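Local coordinates for protein cryptochrome DASH, chloroplastic/mitochondrial (Arabidopsis thaliana, PDB 2J4D) that binds FAD and a folate light antenna and repairs cyclobutane pyrimidine dimers in single-stranded DNA, and may also serve as a photoreceptor, at residues T67-Y72 and N115-S120. Sequence-based numbering, arbitrary orientation.
Sequences TILPVY and NLLIRS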
loop_
_atom_site.group_PDB
_atom_site.type_symbol
_atom_site.label_atom_id
_atom_site.label_comp_id
_atom_site.label_asym_id
_atom_site.label_seq_id
_atom_site.Cartn_x
_atom_site.Cartn_y
_atom_site.Cartn_z
ATOM N N THR A 67 5.820 10.362 -28.724
ATOM C CA THR A 67 6.992 9.796 -28.055
ATOM C C THR A 67 6.858 9.947 -26.537
ATOM O O THR A 67 6.472 11.006 -26.049
ATOM C CB THR A 67 8.271 10.518 -28.516
ATOM O OG1 THR A 67 8.321 10.513 -29.946
ATOM C CG2 THR A 67 9.507 9.816 -27.988
ATOM N N ILE A 68 7.184 8.897 -25.790
ATOM C CA ILE A 68 7.065 8.953 -24.328
ATOM C C ILE A 68 8.371 8.692 -23.609
ATOM O O ILE A 68 9.116 7.795 -23.985
ATOM C CB ILE A 68 6.074 7.892 -23.786
ATOM C CG1 ILE A 68 4.706 8.052 -24.442
ATOM C CG2 ILE A 68 5.974 8.014 -22.258
ATOM C CD1 ILE A 68 3.769 6.876 -24.170
ATOM N N LEU A 69 8.636 9.467 -22.561
ATOM C CA LEU A 69 9.832 9.261 -21.752
ATOM C C LEU A 69 9.379 8.939 -20.323
ATOM O O LEU A 69 9.076 9.842 -19.551
ATOM C CB LEU A 69 10.717 10.515 -21.732
ATOM C CG LEU A 69 11.907 10.437 -20.771
ATOM C CD1 LEU A 69 12.720 9.186 -21.058
ATOM C CD2 LEU A 69 12.780 11.678 -20.921
ATOM N N PRO A 70 9.297 7.646 -19.970
ATOM C CA PRO A 70 8.877 7.222 -18.623
ATOM C C PRO A 70 10.007 7.471 -17.626
ATOM O O PRO A 70 11.159 7.116 -17.879
ATOM C CB PRO A 70 8.594 5.726 -18.792
ATOM C CG PRO A 70 8.331 5.573 -20.277
ATOM C CD PRO A 70 9.360 6.493 -20.884
ATOM N N VAL A 71 9.677 8.064 -16.487
ATOM C CA VAL A 71 10.690 8.379 -15.493
ATOM C C VAL A 71 10.275 8.066 -14.062
ATOM O O VAL A 71 9.113 8.230 -13.699
ATOM C CB VAL A 71 11.026 9.887 -15.511
ATOM C CG1 VAL A 71 12.179 10.178 -14.557
ATOM C CG2 VAL A 71 11.356 10.339 -16.926
ATOM N N TYR A 72 11.232 7.603 -13.264
ATOM C CA TYR A 72 10.986 7.380 -11.847
ATOM C C TYR A 72 12.142 8.073 -11.147
ATOM O O TYR A 72 13.307 7.870 -11.508
ATOM C CB TYR A 72 10.994 5.908 -11.442
ATOM C CG TYR A 72 10.784 5.752 -9.944
ATOM C CD1 TYR A 72 9.506 5.828 -9.382
ATOM C CD2 TYR A 72 11.871 5.610 -9.079
ATOM C CE1 TYR A 72 9.319 5.771 -7.996
ATOM C CE2 TYR A 72 11.698 5.551 -7.693
ATOM C CZ TYR A 72 10.424 5.634 -7.161
ATOM O OH TYR A 72 10.263 5.598 -5.795
ATOM N N ASN A 115 10.888 2.053 -21.949
ATOM C CA ASN A 115 11.904 1.754 -20.954
ATOM C C ASN A 115 11.611 2.704 -19.805
ATOM O O ASN A 115 10.729 3.551 -19.913
ATOM C CB ASN A 115 13.313 2.019 -21.481
ATOM C CG ASN A 115 14.386 1.309 -20.662
ATOM O OD1 ASN A 115 14.181 0.976 -19.492
ATOM N ND2 ASN A 115 15.541 1.082 -21.274
ATOM N N LEU A 116 12.348 2.567 -18.713
ATOM C CA LEU A 116 12.150 3.437 -17.563
ATOM C C LEU A 116 13.447 4.152 -17.231
ATOM O O LEU A 116 14.458 3.519 -16.948
ATOM C CB LEU A 116 11.695 2.618 -16.349
ATOM C CG LEU A 116 11.463 3.369 -15.031
ATOM C CD1 LEU A 116 10.258 4.303 -15.156
ATOM C CD2 LEU A 116 11.225 2.348 -13.927
ATOM N N LEU A 117 13.415 5.474 -17.290
ATOM C CA LEU A 117 14.582 6.263 -16.953
ATOM C C LEU A 117 14.584 6.378 -15.431
ATOM O O LEU A 117 13.609 6.847 -14.836
ATOM C CB LEU A 117 14.487 7.656 -17.582
ATOM C CG LEU A 117 15.623 8.611 -17.194
ATOM C CD1 LEU A 117 16.925 8.117 -17.795
ATOM C CD2 LEU A 117 15.313 10.013 -17.690
ATOM N N ILE A 118 15.661 5.938 -14.796
ATOM C CA ILE A 118 15.735 6.016 -13.347
ATOM C C ILE A 118 16.811 7.014 -12.930
ATOM O O ILE A 118 17.957 6.916 -13.366
ATOM C CB ILE A 118 16.051 4.634 -12.730
ATOM C CG1 ILE A 118 14.944 3.634 -13.100
ATOM C CG2 ILE A 118 16.162 4.751 -11.212
ATOM C CD1 ILE A 118 15.132 2.257 -12.488
ATOM N N ARG A 119 16.430 7.978 -12.098
ATOM C CA ARG A 119 17.359 8.989 -11.611
ATOM C C ARG A 119 17.173 9.146 -10.115
ATOM O O ARG A 119 16.064 8.980 -9.600
ATOM C CB ARG A 119 17.089 10.336 -12.284
ATOM C CG ARG A 119 17.472 10.403 -13.754
ATOM C CD ARG A 119 18.978 10.503 -13.923
ATOM N NE ARG A 119 19.371 10.568 -15.327
ATOM C CZ ARG A 119 19.507 9.509 -16.124
ATOM N NH1 ARG A 119 19.283 8.284 -15.661
ATOM N NH2 ARG A 119 19.881 9.677 -17.384
ATOM N N SER A 120 18.256 9.450 -9.412
ATOM C CA SER A 120 18.182 9.667 -7.971
ATOM C C SER A 120 18.189 11.171 -7.751
ATOM O O SER A 120 19.091 11.859 -8.213
ATOM C CB SER A 120 19.380 9.033 -7.256
ATOM O OG SER A 120 19.251 7.624 -7.202
#
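Strands 67-72 and 117-120 run parallel, and L117 is gripped through both its backbone polar groups: L117 N reaches P70 O at 2.9 Å, from above the carbonyl plane, while L117 O accepts from Y72 N at 2.9 Å, nearly along the C=O axis. A third bond, R119 N to Y72 O (3.2 Å), extends the ladder. P70 has no N-H to offer N115 O, so the ladder begins at its carbonyl; its ring packs on N115 O instead, CG 3.2 Å away, and that buried oxygen has no polar partner.

V71 and L117 share one face of the sheet and lie side by side. With CG1 of V71 anti to the backbone N (chi1 -175°), CG2 is left to meet CD2 of L117 at 4.0 Å; these branched, apolar side chains suit a buried face covered by L130 of helix 123-134. Y72 and I118 occupy the other face. L116, in the loop just before the strand, has CG anti to its own N (chi1 179°), and this flexible leucine brings CD1 over the V71-Y72 peptide, 3.9 Å from Y72 N, with CB of P70 and of Y72 beside it. The ring of Y72 packs on L98 and L102 of helix 92-111. R119 folds back so that NH1 binds I118 O and one guanidinium face lies over CG of L117, offset toward the rim, while NH2 binds D225 O; a long, flexible cation fits this partly exposed place.

Helix 92-111 links the two strands, making a beta-alpha-beta crossover at the edge of the five-stranded parallel sheet, order 3-2-1-4-5, of the Rossmann-like photolyase alpha/beta domain.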